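Local coordinates for probable branched-chain amino acid ABC transporter, amino acid binding protein (Thermus thermophilus, PDB 3LKB), which probably binds branched-chain amino acids such as valine and hands them to a membrane ABC transporter for uptake, at residues P26-V31 / N286-M291; K91-Q95 / P114-I119; S254-E260 / G355-L359. The protein carries 2 engineered substitutions. The contacts are given in a common frame with arbitrary orientation. Residues are numbered along the deposited sequence.

Contact 1 of 3, residues P26-V31 / N286-M291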
ATOM      1  N   PRO A  26      -4.334  -2.820  -5.896  1.00  8.82           N
ATOM      2  CA  PRO A  26      -5.416  -2.689  -6.862  1.00  8.56           C
ATOM      3  C   PRO A  26      -6.192  -4.010  -7.080  1.00  8.53           C
ATOM      4  O   PRO A  26      -7.438  -4.001  -7.190  1.00  9.35           O
ATOM      5  CB  PRO A  26      -4.700  -2.184  -8.119  1.00  8.70           C
ATOM      6  CG  PRO A  26      -3.255  -2.575  -7.959  1.00  7.75           C
ATOM      7  CD  PRO A  26      -3.032  -2.416  -6.479  1.00  8.91           C
ATOM      8  N   TYR A  27      -5.488  -5.126  -7.058  1.00  6.89           N
ATOM      9  CA  TYR A  27      -6.135  -6.423  -7.109  1.00  6.35           C
ATOM     10  C   TYR A  27      -7.129  -6.650  -5.946  1.00  6.26           C
ATOM     11  O   TYR A  27      -8.267  -7.056  -6.166  1.00  5.21           O
ATOM     12  CB  TYR A  27      -5.057  -7.512  -7.048  1.00  5.88           C
ATOM     13  CG  TYR A  27      -5.520  -8.883  -7.437  1.00  8.36           C
ATOM     14  CD1 TYR A  27      -5.141  -9.429  -8.657  1.00 10.50           C
ATOM     15  CD2 TYR A  27      -6.317  -9.649  -6.588  1.00  8.44           C
ATOM     16  CE1 TYR A  27      -5.541 -10.709  -9.040  1.00 11.76           C
ATOM     17  CE2 TYR A  27      -6.723 -10.942  -6.962  1.00 12.00           C
ATOM     18  CZ  TYR A  27      -6.329 -11.462  -8.198  1.00 12.36           C
ATOM     19  OH  TYR A  27      -6.695 -12.751  -8.595  1.00 13.24           O
ATOM     20  N   GLY A  28      -6.674  -6.414  -4.713  1.00  5.97           N
ATOM     21  CA  GLY A  28      -7.515  -6.612  -3.549  1.00  7.01           C
ATOM     22  C   GLY A  28      -8.700  -5.686  -3.683  1.00  8.16           C
ATOM     23  O   GLY A  28      -9.846  -6.076  -3.463  1.00  9.00           O
ATOM     24  N   ALA A  29      -8.429  -4.473  -4.131  1.00  7.78           N
ATOM     25  CA  ALA A  29      -9.471  -3.474  -4.193  1.00  8.78           C
ATOM     26  C   ALA A  29     -10.585  -3.915  -5.170  1.00  8.19           C
ATOM     27  O   ALA A  29     -11.778  -3.745  -4.906  1.00  8.47           O
ATOM     28  CB  ALA A  29      -8.842  -2.074  -4.601  1.00  6.91           C
ATOM     29  N   ALA A  30     -10.177  -4.468  -6.308  1.00  8.05           N
ATOM     30  CA  ALA A  30     -11.140  -4.944  -7.323  1.00  7.40           C
ATOM     31  C   ALA A  30     -12.007  -6.053  -6.751  1.00  8.19           C
ATOM     32  O   ALA A  30     -13.198  -6.099  -7.016  1.00  8.63           O
ATOM     33  CB  ALA A  30     -10.420  -5.411  -8.586  1.00  6.07           C
ATOM     34  N   VAL A  31     -11.433  -6.942  -5.942  1.00  9.01           N
ATOM     35  CA  VAL A  31     -12.235  -8.058  -5.424  1.00 10.19           C
ATOM     36  C   VAL A  31     -13.345  -7.476  -4.513  1.00 11.19           C
ATOM     37  O   VAL A  31     -14.511  -7.835  -4.608  1.00  9.04           O
ATOM     38  CB  VAL A  31     -11.381  -9.047  -4.619  1.00  9.88           C
ATOM     39  CG1 VAL A  31     -12.266 -10.035  -3.940  1.00 10.86           C
ATOM     40  CG2 VAL A  31     -10.366  -9.738  -5.477  1.00  8.14           C
ATOM     41  N   ASN A 286      -4.076  -4.459 -12.905  1.00  9.42           N
ATOM     42  CA  ASN A 286      -4.340  -5.360 -11.757  1.00  9.60           C
ATOM     43  C   ASN A 286      -5.713  -5.234 -11.074  1.00  8.65           C
ATOM     44  O   ASN A 286      -6.261  -6.193 -10.521  1.00  8.83           O
ATOM     45  CB  ASN A 286      -3.128  -5.383 -10.842  1.00  8.98           C
ATOM     46  CG  ASN A 286      -1.931  -5.974 -11.575  1.00 10.79           C
ATOM     47  OD1 ASN A 286      -2.045  -7.056 -12.168  1.00 12.55           O
ATOM     48  ND2 ASN A 286      -0.839  -5.252 -11.640  1.00  9.56           N
ATOM     49  N   TYR A 287      -6.294  -4.057 -11.183  1.00  8.09           N
ATOM     50  CA  TYR A 287      -7.698  -3.870 -10.881  1.00  7.36           C
ATOM     51  C   TYR A 287      -8.518  -4.680 -11.880  1.00  7.05           C
ATOM     52  O   TYR A 287      -9.410  -5.397 -11.505  1.00  8.40           O
ATOM     53  CB  TYR A 287      -7.999  -2.369 -10.931  1.00  8.05           C
ATOM     54  CG  TYR A 287      -9.310  -1.961 -10.342  1.00  8.23           C
ATOM     55  CD1 TYR A 287      -9.509  -2.028  -8.981  1.00 10.29           C
ATOM     56  CD2 TYR A 287     -10.369  -1.542 -11.161  1.00 12.01           C
ATOM     57  CE1 TYR A 287     -10.697  -1.672  -8.416  1.00 14.03           C
ATOM     58  CE2 TYR A 287     -11.614  -1.168 -10.602  1.00 13.44           C
ATOM     59  CZ  TYR A 287     -11.758  -1.252  -9.215  1.00 14.91           C
ATOM     60  OH  TYR A 287     -12.921  -0.910  -8.585  1.00 14.49           O
ATOM     61  N   THR A 288      -8.154  -4.671 -13.151  1.00  7.49           N
ATOM     62  CA  THR A 288      -8.794  -5.578 -14.121  1.00  7.66           C
ATOM     63  C   THR A 288      -8.613  -7.056 -13.723  1.00  8.01           C
ATOM     64  O   THR A 288      -9.548  -7.847 -13.795  1.00  8.84           O
ATOM     65  CB  THR A 288      -8.211  -5.388 -15.552  1.00  8.11           C
ATOM     66  OG1 THR A 288      -8.023  -4.000 -15.813  1.00  7.59           O
ATOM     67  CG2 THR A 288      -9.132  -5.982 -16.628  1.00  6.89           C
ATOM     68  N   ASN A 289      -7.396  -7.407 -13.305  1.00  7.97           N
ATOM     69  CA  ASN A 289      -7.000  -8.764 -12.916  1.00  6.91           C
ATOM     70  C   ASN A 289      -7.810  -9.295 -11.727  1.00  6.52           C
ATOM     71  O   ASN A 289      -8.391 -10.372 -11.796  1.00  7.04           O
ATOM     72  CB  ASN A 289      -5.504  -8.710 -12.604  1.00  7.11           C
ATOM     73  CG  ASN A 289      -4.861 -10.070 -12.449  1.00 10.17           C
ATOM     74  OD1 ASN A 289      -5.510 -11.123 -12.588  1.00 12.23           O
ATOM     75  ND2 ASN A 289      -3.551 -10.061 -12.133  1.00 10.46           N
ATOM     76  N   GLY A 290      -7.884  -8.521 -10.651  1.00  6.36           N
ATOM     77  CA  GLY A 290      -8.774  -8.853  -9.522  1.00  6.85           C
ATOM     78  C   GLY A 290     -10.250  -8.948  -9.876  1.00  6.22           C
ATOM     79  O   GLY A 290     -10.984  -9.784  -9.344  1.00  6.53           O
ATOM     80  N   MET A 291     -10.690  -8.094 -10.780  1.00  6.39           N
ATOM     81  CA  MET A 291     -12.099  -8.075 -11.135  1.00  7.29           C
ATOM     82  C   MET A 291     -12.416  -9.364 -11.914  1.00  7.62           C
ATOM     83  O   MET A 291     -13.481  -9.980 -11.740  1.00  7.23           O
ATOM     84  CB  MET A 291     -12.460  -6.805 -11.931  1.00  6.22           C
ATOM     85  CG  MET A 291     -13.957  -6.606 -12.050  1.00  7.94           C
ATOM     86  SD  MET A 291     -14.474  -4.937 -12.546  1.00  2.00           S
ATOM     87  CE  MET A 291     -13.947  -4.210 -11.000  1.00  2.00           C
TER

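Contact 2 of 3, residues K91-Q95 / P114-I119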
ATOM      1  N   LYS A  91      -1.131 -26.034  -1.588  1.00 11.59           N
ATOM      2  CA  LYS A  91      -1.652 -27.046  -2.545  1.00 12.52           C
ATOM      3  C   LYS A  91      -2.123 -28.357  -1.854  1.00 13.47           C
ATOM      4  O   LYS A  91      -3.271 -28.785  -2.054  1.00 15.31           O
ATOM      5  CB  LYS A  91      -0.656 -27.366  -3.680  1.00 11.70           C
ATOM      6  CG  LYS A  91      -0.603 -26.372  -4.852  1.00 12.38           C
ATOM      7  CD  LYS A  91       0.457 -26.797  -5.898  1.00 10.48           C
ATOM      8  CE  LYS A  91      -0.158 -27.755  -6.973  1.00  9.53           C
ATOM      9  NZ  LYS A  91       0.846 -28.245  -7.982  1.00  5.73           N
ATOM     10  N   PRO A  92      -1.273 -28.985  -1.007  1.00 13.40           N
ATOM     11  CA  PRO A  92      -1.756 -30.241  -0.345  1.00 13.55           C
ATOM     12  C   PRO A  92      -3.085 -30.067   0.411  1.00 13.67           C
ATOM     13  O   PRO A  92      -3.951 -30.942   0.362  1.00 13.62           O
ATOM     14  CB  PRO A  92      -0.619 -30.571   0.660  1.00 13.09           C
ATOM     15  CG  PRO A  92       0.611 -30.005  -0.009  1.00 12.26           C
ATOM     16  CD  PRO A  92       0.136 -28.692  -0.664  1.00 12.36           C
ATOM     17  N   LEU A  93      -3.227 -28.946   1.113  1.00 14.10           N
ATOM     18  CA  LEU A  93      -4.416 -28.682   1.896  1.00 14.88           C
ATOM     19  C   LEU A  93      -5.613 -28.323   0.988  1.00 14.96           C
ATOM     20  O   LEU A  93      -6.751 -28.755   1.240  1.00 15.21           O
ATOM     21  CB  LEU A  93      -4.108 -27.577   2.883  1.00 15.38           C
ATOM     22  CG  LEU A  93      -5.144 -27.184   3.924  1.00 18.40           C
ATOM     23  CD1 LEU A  93      -5.544 -28.411   4.763  1.00 18.85           C
ATOM     24  CD2 LEU A  93      -4.469 -26.102   4.791  1.00 18.62           C
ATOM     25  N   ILE A  94      -5.355 -27.556  -0.071  1.00 14.36           N
ATOM     26  CA  ILE A  94      -6.425 -27.234  -1.024  1.00 14.85           C
ATOM     27  C   ILE A  94      -7.042 -28.501  -1.629  1.00 15.16           C
ATOM     28  O   ILE A  94      -8.243 -28.656  -1.673  1.00 15.28           O
ATOM     29  CB  ILE A  94      -5.934 -26.282  -2.150  1.00 14.35           C
ATOM     30  CG1 ILE A  94      -5.485 -24.934  -1.538  1.00 13.15           C
ATOM     31  CG2 ILE A  94      -7.028 -26.114  -3.225  1.00 13.19           C
ATOM     32  CD1 ILE A  94      -5.037 -23.899  -2.469  1.00  8.34           C
ATOM     33  N   GLN A  95      -6.169 -29.355  -2.142  1.00 16.51           N
ATOM     34  CA  GLN A  95      -6.484 -30.688  -2.612  1.00 17.23           C
ATOM     35  C   GLN A  95      -7.264 -31.497  -1.561  1.00 18.04           C
ATOM     36  O   GLN A  95      -8.304 -32.097  -1.892  1.00 18.24           O
ATOM     37  CB  GLN A  95      -5.179 -31.408  -3.017  1.00 16.43           C
ATOM     38  CG  GLN A  95      -5.361 -32.800  -3.664  1.00 16.14           C
ATOM     39  CD  GLN A  95      -5.961 -32.729  -5.066  1.00 17.50           C
ATOM     40  OE1 GLN A  95      -5.801 -31.715  -5.793  1.00 15.90           O
ATOM     41  NE2 GLN A  95      -6.678 -33.800  -5.456  1.00 15.41           N
ATOM     42  N   PRO A 114       1.522 -33.024  -8.269  1.00 15.13           N
ATOM     43  CA  PRO A 114       0.244 -33.520  -7.677  1.00 13.98           C
ATOM     44  C   PRO A 114      -0.583 -32.340  -7.146  1.00 13.69           C
ATOM     45  O   PRO A 114      -0.153 -31.195  -7.286  1.00 13.49           O
ATOM     46  CB  PRO A 114       0.728 -34.366  -6.496  1.00 13.12           C
ATOM     47  CG  PRO A 114       1.977 -33.668  -6.023  1.00 13.59           C
ATOM     48  CD  PRO A 114       2.614 -32.970  -7.267  1.00 14.79           C
ATOM     49  N   ASN A 115      -1.740 -32.639  -6.542  1.00 13.31           N
ATOM     50  CA  ASN A 115      -2.542 -31.696  -5.756  1.00 12.64           C
ATOM     51  C   ASN A 115      -3.057 -30.508  -6.574  1.00 12.52           C
ATOM     52  O   ASN A 115      -3.142 -29.389  -6.088  1.00 11.57           O
ATOM     53  CB  ASN A 115      -1.772 -31.221  -4.496  1.00 13.29           C
ATOM     54  CG  ASN A 115      -1.408 -32.368  -3.549  1.00 13.44           C
ATOM     55  OD1 ASN A 115      -2.185 -33.304  -3.374  1.00 10.55           O
ATOM     56  ND2 ASN A 115      -0.216 -32.288  -2.926  1.00 11.98           N
ATOM     57  N   ASN A 116      -3.406 -30.793  -7.818  1.00 13.11           N
ATOM     58  CA  ASN A 116      -3.786 -29.788  -8.803  1.00 13.48           C
ATOM     59  C   ASN A 116      -5.255 -29.851  -9.284  1.00 13.08           C
ATOM     60  O   ASN A 116      -5.650 -29.075 -10.151  1.00 12.01           O
ATOM     61  CB  ASN A 116      -2.848 -29.893 -10.017  1.00 14.22           C
ATOM     62  CG  ASN A 116      -3.002 -31.225 -10.787  1.00 15.79           C
ATOM     63  OD1 ASN A 116      -2.973 -31.241 -12.016  1.00 17.44           O
ATOM     64  ND2 ASN A 116      -3.130 -32.335 -10.065  1.00 16.66           N
ATOM     65  N   ASP A 117      -6.077 -30.731  -8.711  1.00 12.10           N
ATOM     66  CA  ASP A 117      -7.430 -30.870  -9.232  1.00 11.62           C
ATOM     67  C   ASP A 117      -8.330 -29.629  -9.029  1.00 10.90           C
ATOM     68  O   ASP A 117      -9.277 -29.407  -9.813  1.00  9.81           O
ATOM     69  CB  ASP A 117      -8.098 -32.106  -8.652  1.00 12.19           C
ATOM     70  CG  ASP A 117      -7.403 -33.424  -9.042  1.00 16.01           C
ATOM     71  OD1 ASP A 117      -6.838 -33.554 -10.178  1.00 16.77           O
ATOM     72  OD2 ASP A 117      -7.453 -34.352  -8.179  1.00 18.91           O
ATOM     73  N   TYR A 118      -8.012 -28.813  -8.019  1.00 10.26           N
ATOM     74  CA  TYR A 118      -8.882 -27.675  -7.627  1.00 11.13           C
ATOM     75  C   TYR A 118      -8.351 -26.259  -7.851  1.00 11.09           C
ATOM     76  O   TYR A 118      -8.922 -25.306  -7.339  1.00 10.78           O
ATOM     77  CB  TYR A 118      -9.299 -27.811  -6.164  1.00 10.92           C
ATOM     78  CG  TYR A 118     -10.009 -29.107  -5.957  1.00 11.65           C
ATOM     79  CD1 TYR A 118      -9.326 -30.215  -5.444  1.00 12.71           C
ATOM     80  CD2 TYR A 118     -11.333 -29.264  -6.378  1.00 12.36           C
ATOM     81  CE1 TYR A 118      -9.954 -31.415  -5.303  1.00 11.68           C
ATOM     82  CE2 TYR A 118     -11.985 -30.458  -6.264  1.00 10.91           C
ATOM     83  CZ  TYR A 118     -11.286 -31.539  -5.706  1.00 13.14           C
ATOM     84  OH  TYR A 118     -11.918 -32.743  -5.526  1.00 13.96           O
ATOM     85  N   ILE A 119      -7.281 -26.106  -8.625  1.00 11.14           N
ATOM     86  CA  ILE A 119      -6.686 -24.785  -8.798  1.00 11.16           C
ATOM     87  C   ILE A 119      -6.912 -24.317 -10.206  1.00 11.31           C
ATOM     88  O   ILE A 119      -6.595 -25.047 -11.152  1.00 12.89           O
ATOM     89  CB  ILE A 119      -5.204 -24.881  -8.511  1.00 12.15           C
ATOM     90  CG1 ILE A 119      -5.034 -25.332  -7.038  1.00 12.49           C
ATOM     91  CG2 ILE A 119      -4.490 -23.555  -8.888  1.00 10.54           C
ATOM     92  CD1 ILE A 119      -3.615 -25.666  -6.658  1.00 17.92           C
TER
HETATM   93  O   HOH W   1      -5.961 -28.867  -5.870  1.00 11.38           O

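Contact 3 of 3, residues S254-E260 / G355-L359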
ATOM      1  N   SER A 254      -2.491 -11.209 -20.854  1.00  7.09           N
ATOM      2  CA  SER A 254      -3.762 -11.650 -21.385  1.00  7.00           C
ATOM      3  C   SER A 254      -4.900 -10.634 -21.351  1.00  7.27           C
ATOM      4  O   SER A 254      -5.913 -10.828 -21.891  1.00  6.81           O
ATOM      5  CB  SER A 254      -4.232 -12.889 -20.639  1.00  6.14           C
ATOM      6  OG  SER A 254      -3.589 -14.007 -21.028  1.00  7.60           O
ATOM      7  N   PHE A 255      -4.690  -9.562 -20.654  1.00  7.36           N
ATOM      8  CA  PHE A 255      -5.737  -8.561 -20.433  1.00  7.83           C
ATOM      9  C   PHE A 255      -5.911  -7.551 -21.561  1.00  8.88           C
ATOM     10  O   PHE A 255      -4.996  -7.314 -22.344  1.00  9.31           O
ATOM     11  CB  PHE A 255      -5.556  -7.858 -19.070  1.00  7.25           C
ATOM     12  CG  PHE A 255      -5.728  -8.806 -17.897  1.00  5.95           C
ATOM     13  CD1 PHE A 255      -4.619  -9.489 -17.364  1.00  2.32           C
ATOM     14  CD2 PHE A 255      -7.015  -9.100 -17.394  1.00  3.02           C
ATOM     15  CE1 PHE A 255      -4.790 -10.426 -16.331  1.00  2.05           C
ATOM     16  CE2 PHE A 255      -7.201 -10.030 -16.337  1.00  2.00           C
ATOM     17  CZ  PHE A 255      -6.092 -10.691 -15.808  1.00  2.00           C
ATOM     18  N   TYR A 256      -7.129  -7.014 -21.664  1.00  9.50           N
ATOM     19  CA  TYR A 256      -7.413  -5.824 -22.426  1.00  9.22           C
ATOM     20  C   TYR A 256      -6.839  -4.631 -21.667  1.00  9.24           C
ATOM     21  O   TYR A 256      -6.707  -4.678 -20.409  1.00  9.80           O
ATOM     22  CB  TYR A 256      -8.935  -5.650 -22.522  1.00  9.66           C
ATOM     23  CG  TYR A 256      -9.579  -6.569 -23.506  1.00 10.77           C
ATOM     24  CD1 TYR A 256      -9.279  -6.465 -24.863  1.00 13.22           C
ATOM     25  CD2 TYR A 256     -10.479  -7.542 -23.111  1.00 12.61           C
ATOM     26  CE1 TYR A 256      -9.851  -7.292 -25.793  1.00 13.38           C
ATOM     27  CE2 TYR A 256     -11.079  -8.395 -24.070  1.00 11.88           C
ATOM     28  CZ  TYR A 256     -10.739  -8.257 -25.391  1.00 13.32           C
ATOM     29  OH  TYR A 256     -11.270  -9.046 -26.380  1.00 16.25           O
ATOM     30  N   MET A 257      -6.523  -3.568 -22.414  1.00  8.23           N
ATOM     31  CA  MET A 257      -6.102  -2.307 -21.832  1.00  7.92           C
ATOM     32  C   MET A 257      -7.270  -1.409 -21.514  1.00  8.78           C
ATOM     33  O   MET A 257      -8.375  -1.546 -22.080  1.00  8.83           O
ATOM     34  CB  MET A 257      -5.181  -1.564 -22.770  1.00  6.82           C
ATOM     35  CG  MET A 257      -3.968  -2.369 -23.259  1.00  8.90           C
ATOM     36  SD  MET A 257      -2.891  -2.788 -21.850  1.00  5.18           S
ATOM     37  CE  MET A 257      -1.909  -3.974 -22.631  1.00 15.23           C
ATOM     38  N   ALA A 258      -6.987  -0.447 -20.652  1.00  9.42           N
ATOM     39  CA  ALA A 258      -7.943   0.549 -20.222  1.00 10.97           C
ATOM     40  C   ALA A 258      -8.489   1.389 -21.394  1.00 11.95           C
ATOM     41  O   ALA A 258      -9.594   1.952 -21.294  1.00 12.94           O
ATOM     42  CB  ALA A 258      -7.301   1.451 -19.177  1.00 10.50           C
ATOM     43  N   HIS A 259      -7.753   1.432 -22.500  1.00 11.16           N
ATOM     44  CA  HIS A 259      -8.155   2.268 -23.604  1.00 12.16           C
ATOM     45  C   HIS A 259      -8.858   1.492 -24.679  1.00 12.02           C
ATOM     46  O   HIS A 259      -9.270   2.071 -25.664  1.00 13.37           O
ATOM     47  CB  HIS A 259      -6.964   3.060 -24.180  1.00 11.30           C
ATOM     48  CG  HIS A 259      -5.940   2.207 -24.863  1.00 16.27           C
ATOM     49  ND1 HIS A 259      -4.819   1.721 -24.215  1.00 19.97           N
ATOM     50  CD2 HIS A 259      -5.852   1.771 -26.146  1.00 17.53           C
ATOM     51  CE1 HIS A 259      -4.093   1.017 -25.069  1.00 17.47           C
ATOM     52  NE2 HIS A 259      -4.692   1.035 -26.245  1.00 17.66           N
ATOM     53  N   GLU A 260      -9.005   0.190 -24.519  1.00 12.26           N
ATOM     54  CA  GLU A 260      -9.802  -0.570 -25.500  1.00 13.09           C
ATOM     55  C   GLU A 260     -11.309  -0.646 -25.146  1.00 13.41           C
ATOM     56  O   GLU A 260     -11.738  -0.366 -24.007  1.00 13.03           O
ATOM     57  CB  GLU A 260      -9.193  -1.955 -25.733  1.00 13.33           C
ATOM     58  CG  GLU A 260      -7.791  -1.929 -26.302  1.00 14.42           C
ATOM     59  CD  GLU A 260      -7.095  -3.292 -26.234  1.00 19.14           C
ATOM     60  OE1 GLU A 260      -6.616  -3.679 -25.131  1.00 18.18           O
ATOM     61  OE2 GLU A 260      -7.003  -3.967 -27.307  1.00 20.76           O
ATOM     62  N   GLY A 355      -5.115 -17.263 -24.354  1.00 11.89           N
ATOM     63  CA  GLY A 355      -4.400 -16.322 -25.216  1.00 10.44           C
ATOM     64  C   GLY A 355      -3.768 -15.152 -24.472  1.00 11.09           C
ATOM     65  O   GLY A 355      -4.187 -14.767 -23.349  1.00 10.31           O
ATOM     66  N   LEU A 356      -2.732 -14.594 -25.096  1.00 10.74           N
ATOM     67  CA  LEU A 356      -2.042 -13.424 -24.584  1.00 10.45           C
ATOM     68  C   LEU A 356      -1.611 -12.624 -25.802  1.00  9.79           C
ATOM     69  O   LEU A 356      -1.734 -13.121 -26.933  1.00  9.52           O
ATOM     70  CB  LEU A 356      -0.849 -13.802 -23.676  1.00 10.91           C
ATOM     71  CG  LEU A 356       0.181 -14.818 -24.187  1.00 13.20           C
ATOM     72  CD1 LEU A 356       0.928 -14.298 -25.352  1.00 13.95           C
ATOM     73  CD2 LEU A 356       1.155 -15.149 -23.096  1.00 14.83           C
ATOM     74  N   ARG A 357      -1.168 -11.390 -25.579  1.00  7.74           N
ATOM     75  CA  ARG A 357      -0.541 -10.607 -26.626  1.00  6.71           C
ATOM     76  C   ARG A 357       0.740  -9.992 -26.076  1.00  6.99           C
ATOM     77  O   ARG A 357       0.981 -10.000 -24.858  1.00  6.34           O
ATOM     78  CB  ARG A 357      -1.464  -9.443 -27.088  1.00  8.34           C
ATOM     79  CG  ARG A 357      -2.914  -9.790 -27.451  1.00  4.31           C
ATOM     80  CD  ARG A 357      -3.677  -8.538 -27.777  1.00  5.20           C
ATOM     81  NE  ARG A 357      -4.113  -7.822 -26.578  1.00  6.24           N
ATOM     82  CZ  ARG A 357      -4.840  -6.700 -26.579  1.00  5.48           C
ATOM     83  NH1 ARG A 357      -5.216  -6.158 -27.746  1.00  5.49           N
ATOM     84  NH2 ARG A 357      -5.176  -6.113 -25.415  1.00  2.00           N
ATOM     85  N   ILE A 358       1.581  -9.504 -26.980  1.00  6.65           N
ATOM     86  CA  ILE A 358       2.661  -8.626 -26.607  1.00  7.12           C
ATOM     87  C   ILE A 358       2.226  -7.190 -26.919  1.00  8.21           C
ATOM     88  O   ILE A 358       1.713  -6.889 -28.011  1.00  7.75           O
ATOM     89  CB  ILE A 358       3.956  -8.968 -27.382  1.00  8.30           C
ATOM     90  CG1 ILE A 358       4.297 -10.476 -27.319  1.00  8.76           C
ATOM     91  CG2 ILE A 358       5.141  -8.057 -27.034  1.00  4.75           C
ATOM     92  CD1 ILE A 358       4.433 -11.016 -26.018  1.00 14.84           C
ATOM     93  N   LEU A 359       2.406  -6.301 -25.946  1.00  9.35           N
ATOM     94  CA  LEU A 359       2.104  -4.883 -26.156  1.00 10.65           C
ATOM     95  C   LEU A 359       3.399  -4.085 -26.015  1.00 10.88           C
ATOM     96  O   LEU A 359       4.316  -4.522 -25.312  1.00 11.16           O
ATOM     97  CB  LEU A 359       1.023  -4.381 -25.189  1.00 10.30           C
ATOM     98  CG  LEU A 359      -0.255  -5.271 -25.211  1.00 13.67           C
ATOM     99  CD1 LEU A 359      -0.313  -6.400 -24.209  1.00 13.28           C
ATOM    100  CD2 LEU A 359      -1.536  -4.507 -25.116  1.00 12.03           C
TER
HETATM  101  O   HOH W   2      -3.476  -8.684 -24.146  1.00  9.79           O

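Contact 1 of 3, residues P26-V31 / N286-M291
The ring of Tyr27 lies flat over Gly290: Gly290 CA sits 3.6 Å from the centroid of the Tyr27 ring and 3° off its normal, a CH-pi contact. A CB on Gly290 would clash with Tyr27 O, so the missing side chain lets the two backbones close to 4.3 Å between Tyr27 CA and Gly290 CA. The segment axes approach to 7.0 Å and cross at -42°. Ala30 fills the next gap, its CB 3.1 Å from Tyr287 O and 3.5 Å from Tyr287 CD1. Pro26 O lies at the Tyr287 ring edge, 3.4 Å from Tyr287 CD1, and Tyr287 OH hydrogen-bonds Asp33. A CA-H...O contact joins Tyr27 CA to Asn286 O at 3.4 Å. This packing backs the amino acid pocket: the Tyr27 side chain is about 6 Å from the bound valine and touches Ala104, which lines the site. Helix 21-41 thus lies on the start of helix 285-308, with Phe281 of helix 279-282 against Pro26 and Ala29, and helix 263-274 against Tyr287 and Met291.

Contact 2 of 3, residues K91-Q95 / P114-I119
Both ends of the Gln95 amide find partners on the loop. NE2 of Gln95 donates to Asp117 OD2 at 2.9 Å, while OE1 of Gln95 accepts from Asp117 N at 3.1 Å, so one side chain reads both the carboxylate and the backbone of Asp117. Water 1 adds to this: it donates to Gln95 OE1 and to Asn115 O, each at 2.9 Å, and accepts from Tyr118 N at 3.0 Å, bridging the type I turn of Asn116 to Ile119 to the helix. Lys91 serves the start of segment 114-119. Its NZ donates to Pro114 O at 3.2 Å and also to Asp112 O and Glu109 O, so the ammonium gathers backbone carbonyls. Beside these polar groups Ile94 CG2 packs on Tyr118 CB at 4.1 Å, and the Tyr118 hydroxyl bonds Arg98. Helix 84-97 is thereby tied to the loop joining strands 101-103 and 121-123, where Tyr118 hydrogen-bonds the backbone of Thr101, Ile94 touches Thr101 and Ile119 rests on Pro103.

Contact 3 of 3, residues S254-E260 / G355-L359
In this leucine-binding-protein-type periplasmic fold, strand 357-362 runs antiparallel to strand 250-253 in a mixed sheet, and the contact lies where the chain leaves strand 250-253 for helix 263-274. Arg357 has the most surface covered. Its backbone is hydrogen-bonded to Thr253, and its long side chain runs beside the loop to a two-pronged salt bridge with Glu260: NH2 of Arg357 to OE1 of Glu260 at 2.8 Å, NH1 of Arg357 to OE2 of Glu260 at 2.9 Å. Glu260 is held ready for this by its own turn. It ends the type I turn that starts at Met257, its N donating to Met257 O at 3.1 Å, and its OE1 also takes Met257 N at 2.7 Å.

Ser254 comes next. Its OG donates to Gly355 O at 2.5 Å, pinning the approach to the strand, and is also hydrogen-bonded to Thr124 OG1, while its backbone pairs with Val335. Three separate parts of the chain meet at this serine, consistent with a place close to the hinge between the two lobes. Met257 supplies the apolar part, its CB directed toward the strand and its side chain touching Trp251 and Phe366. Phe255 faces away, onto helix 285-308.

The carbonyl of Phe255 is shared: Arg357 NH2 gives it a weak hydrogen bond at 3.3 Å, and water 2 donates to Phe255 O at 2.7 Å while accepting from Arg357 NE at 2.7 Å.

In the fold
Contacts 1 and 3 are buried and adjoin: the Phe255 ring reaches from contact 3 onto helix 285-308 of contact 1, with Phe255 CZ 3.3 Å from Asn289 OD1. Along the chain their segments interleave, and they meet where Phe255 packs on Asn289 and Thr288. Contact 2 stands apart, only partly buried, its centre 24 Å from that of contact 1 and 30 Å from that of contact 3, across the chain's centre from the latter. Chemistry follows place. Two helices near the valine meet through apolar and CH-pi packing; the helix-loop contact relies on amide, lysine and water bonds; contact 3 is centred on a salt bridge between a sheet strand and a loop.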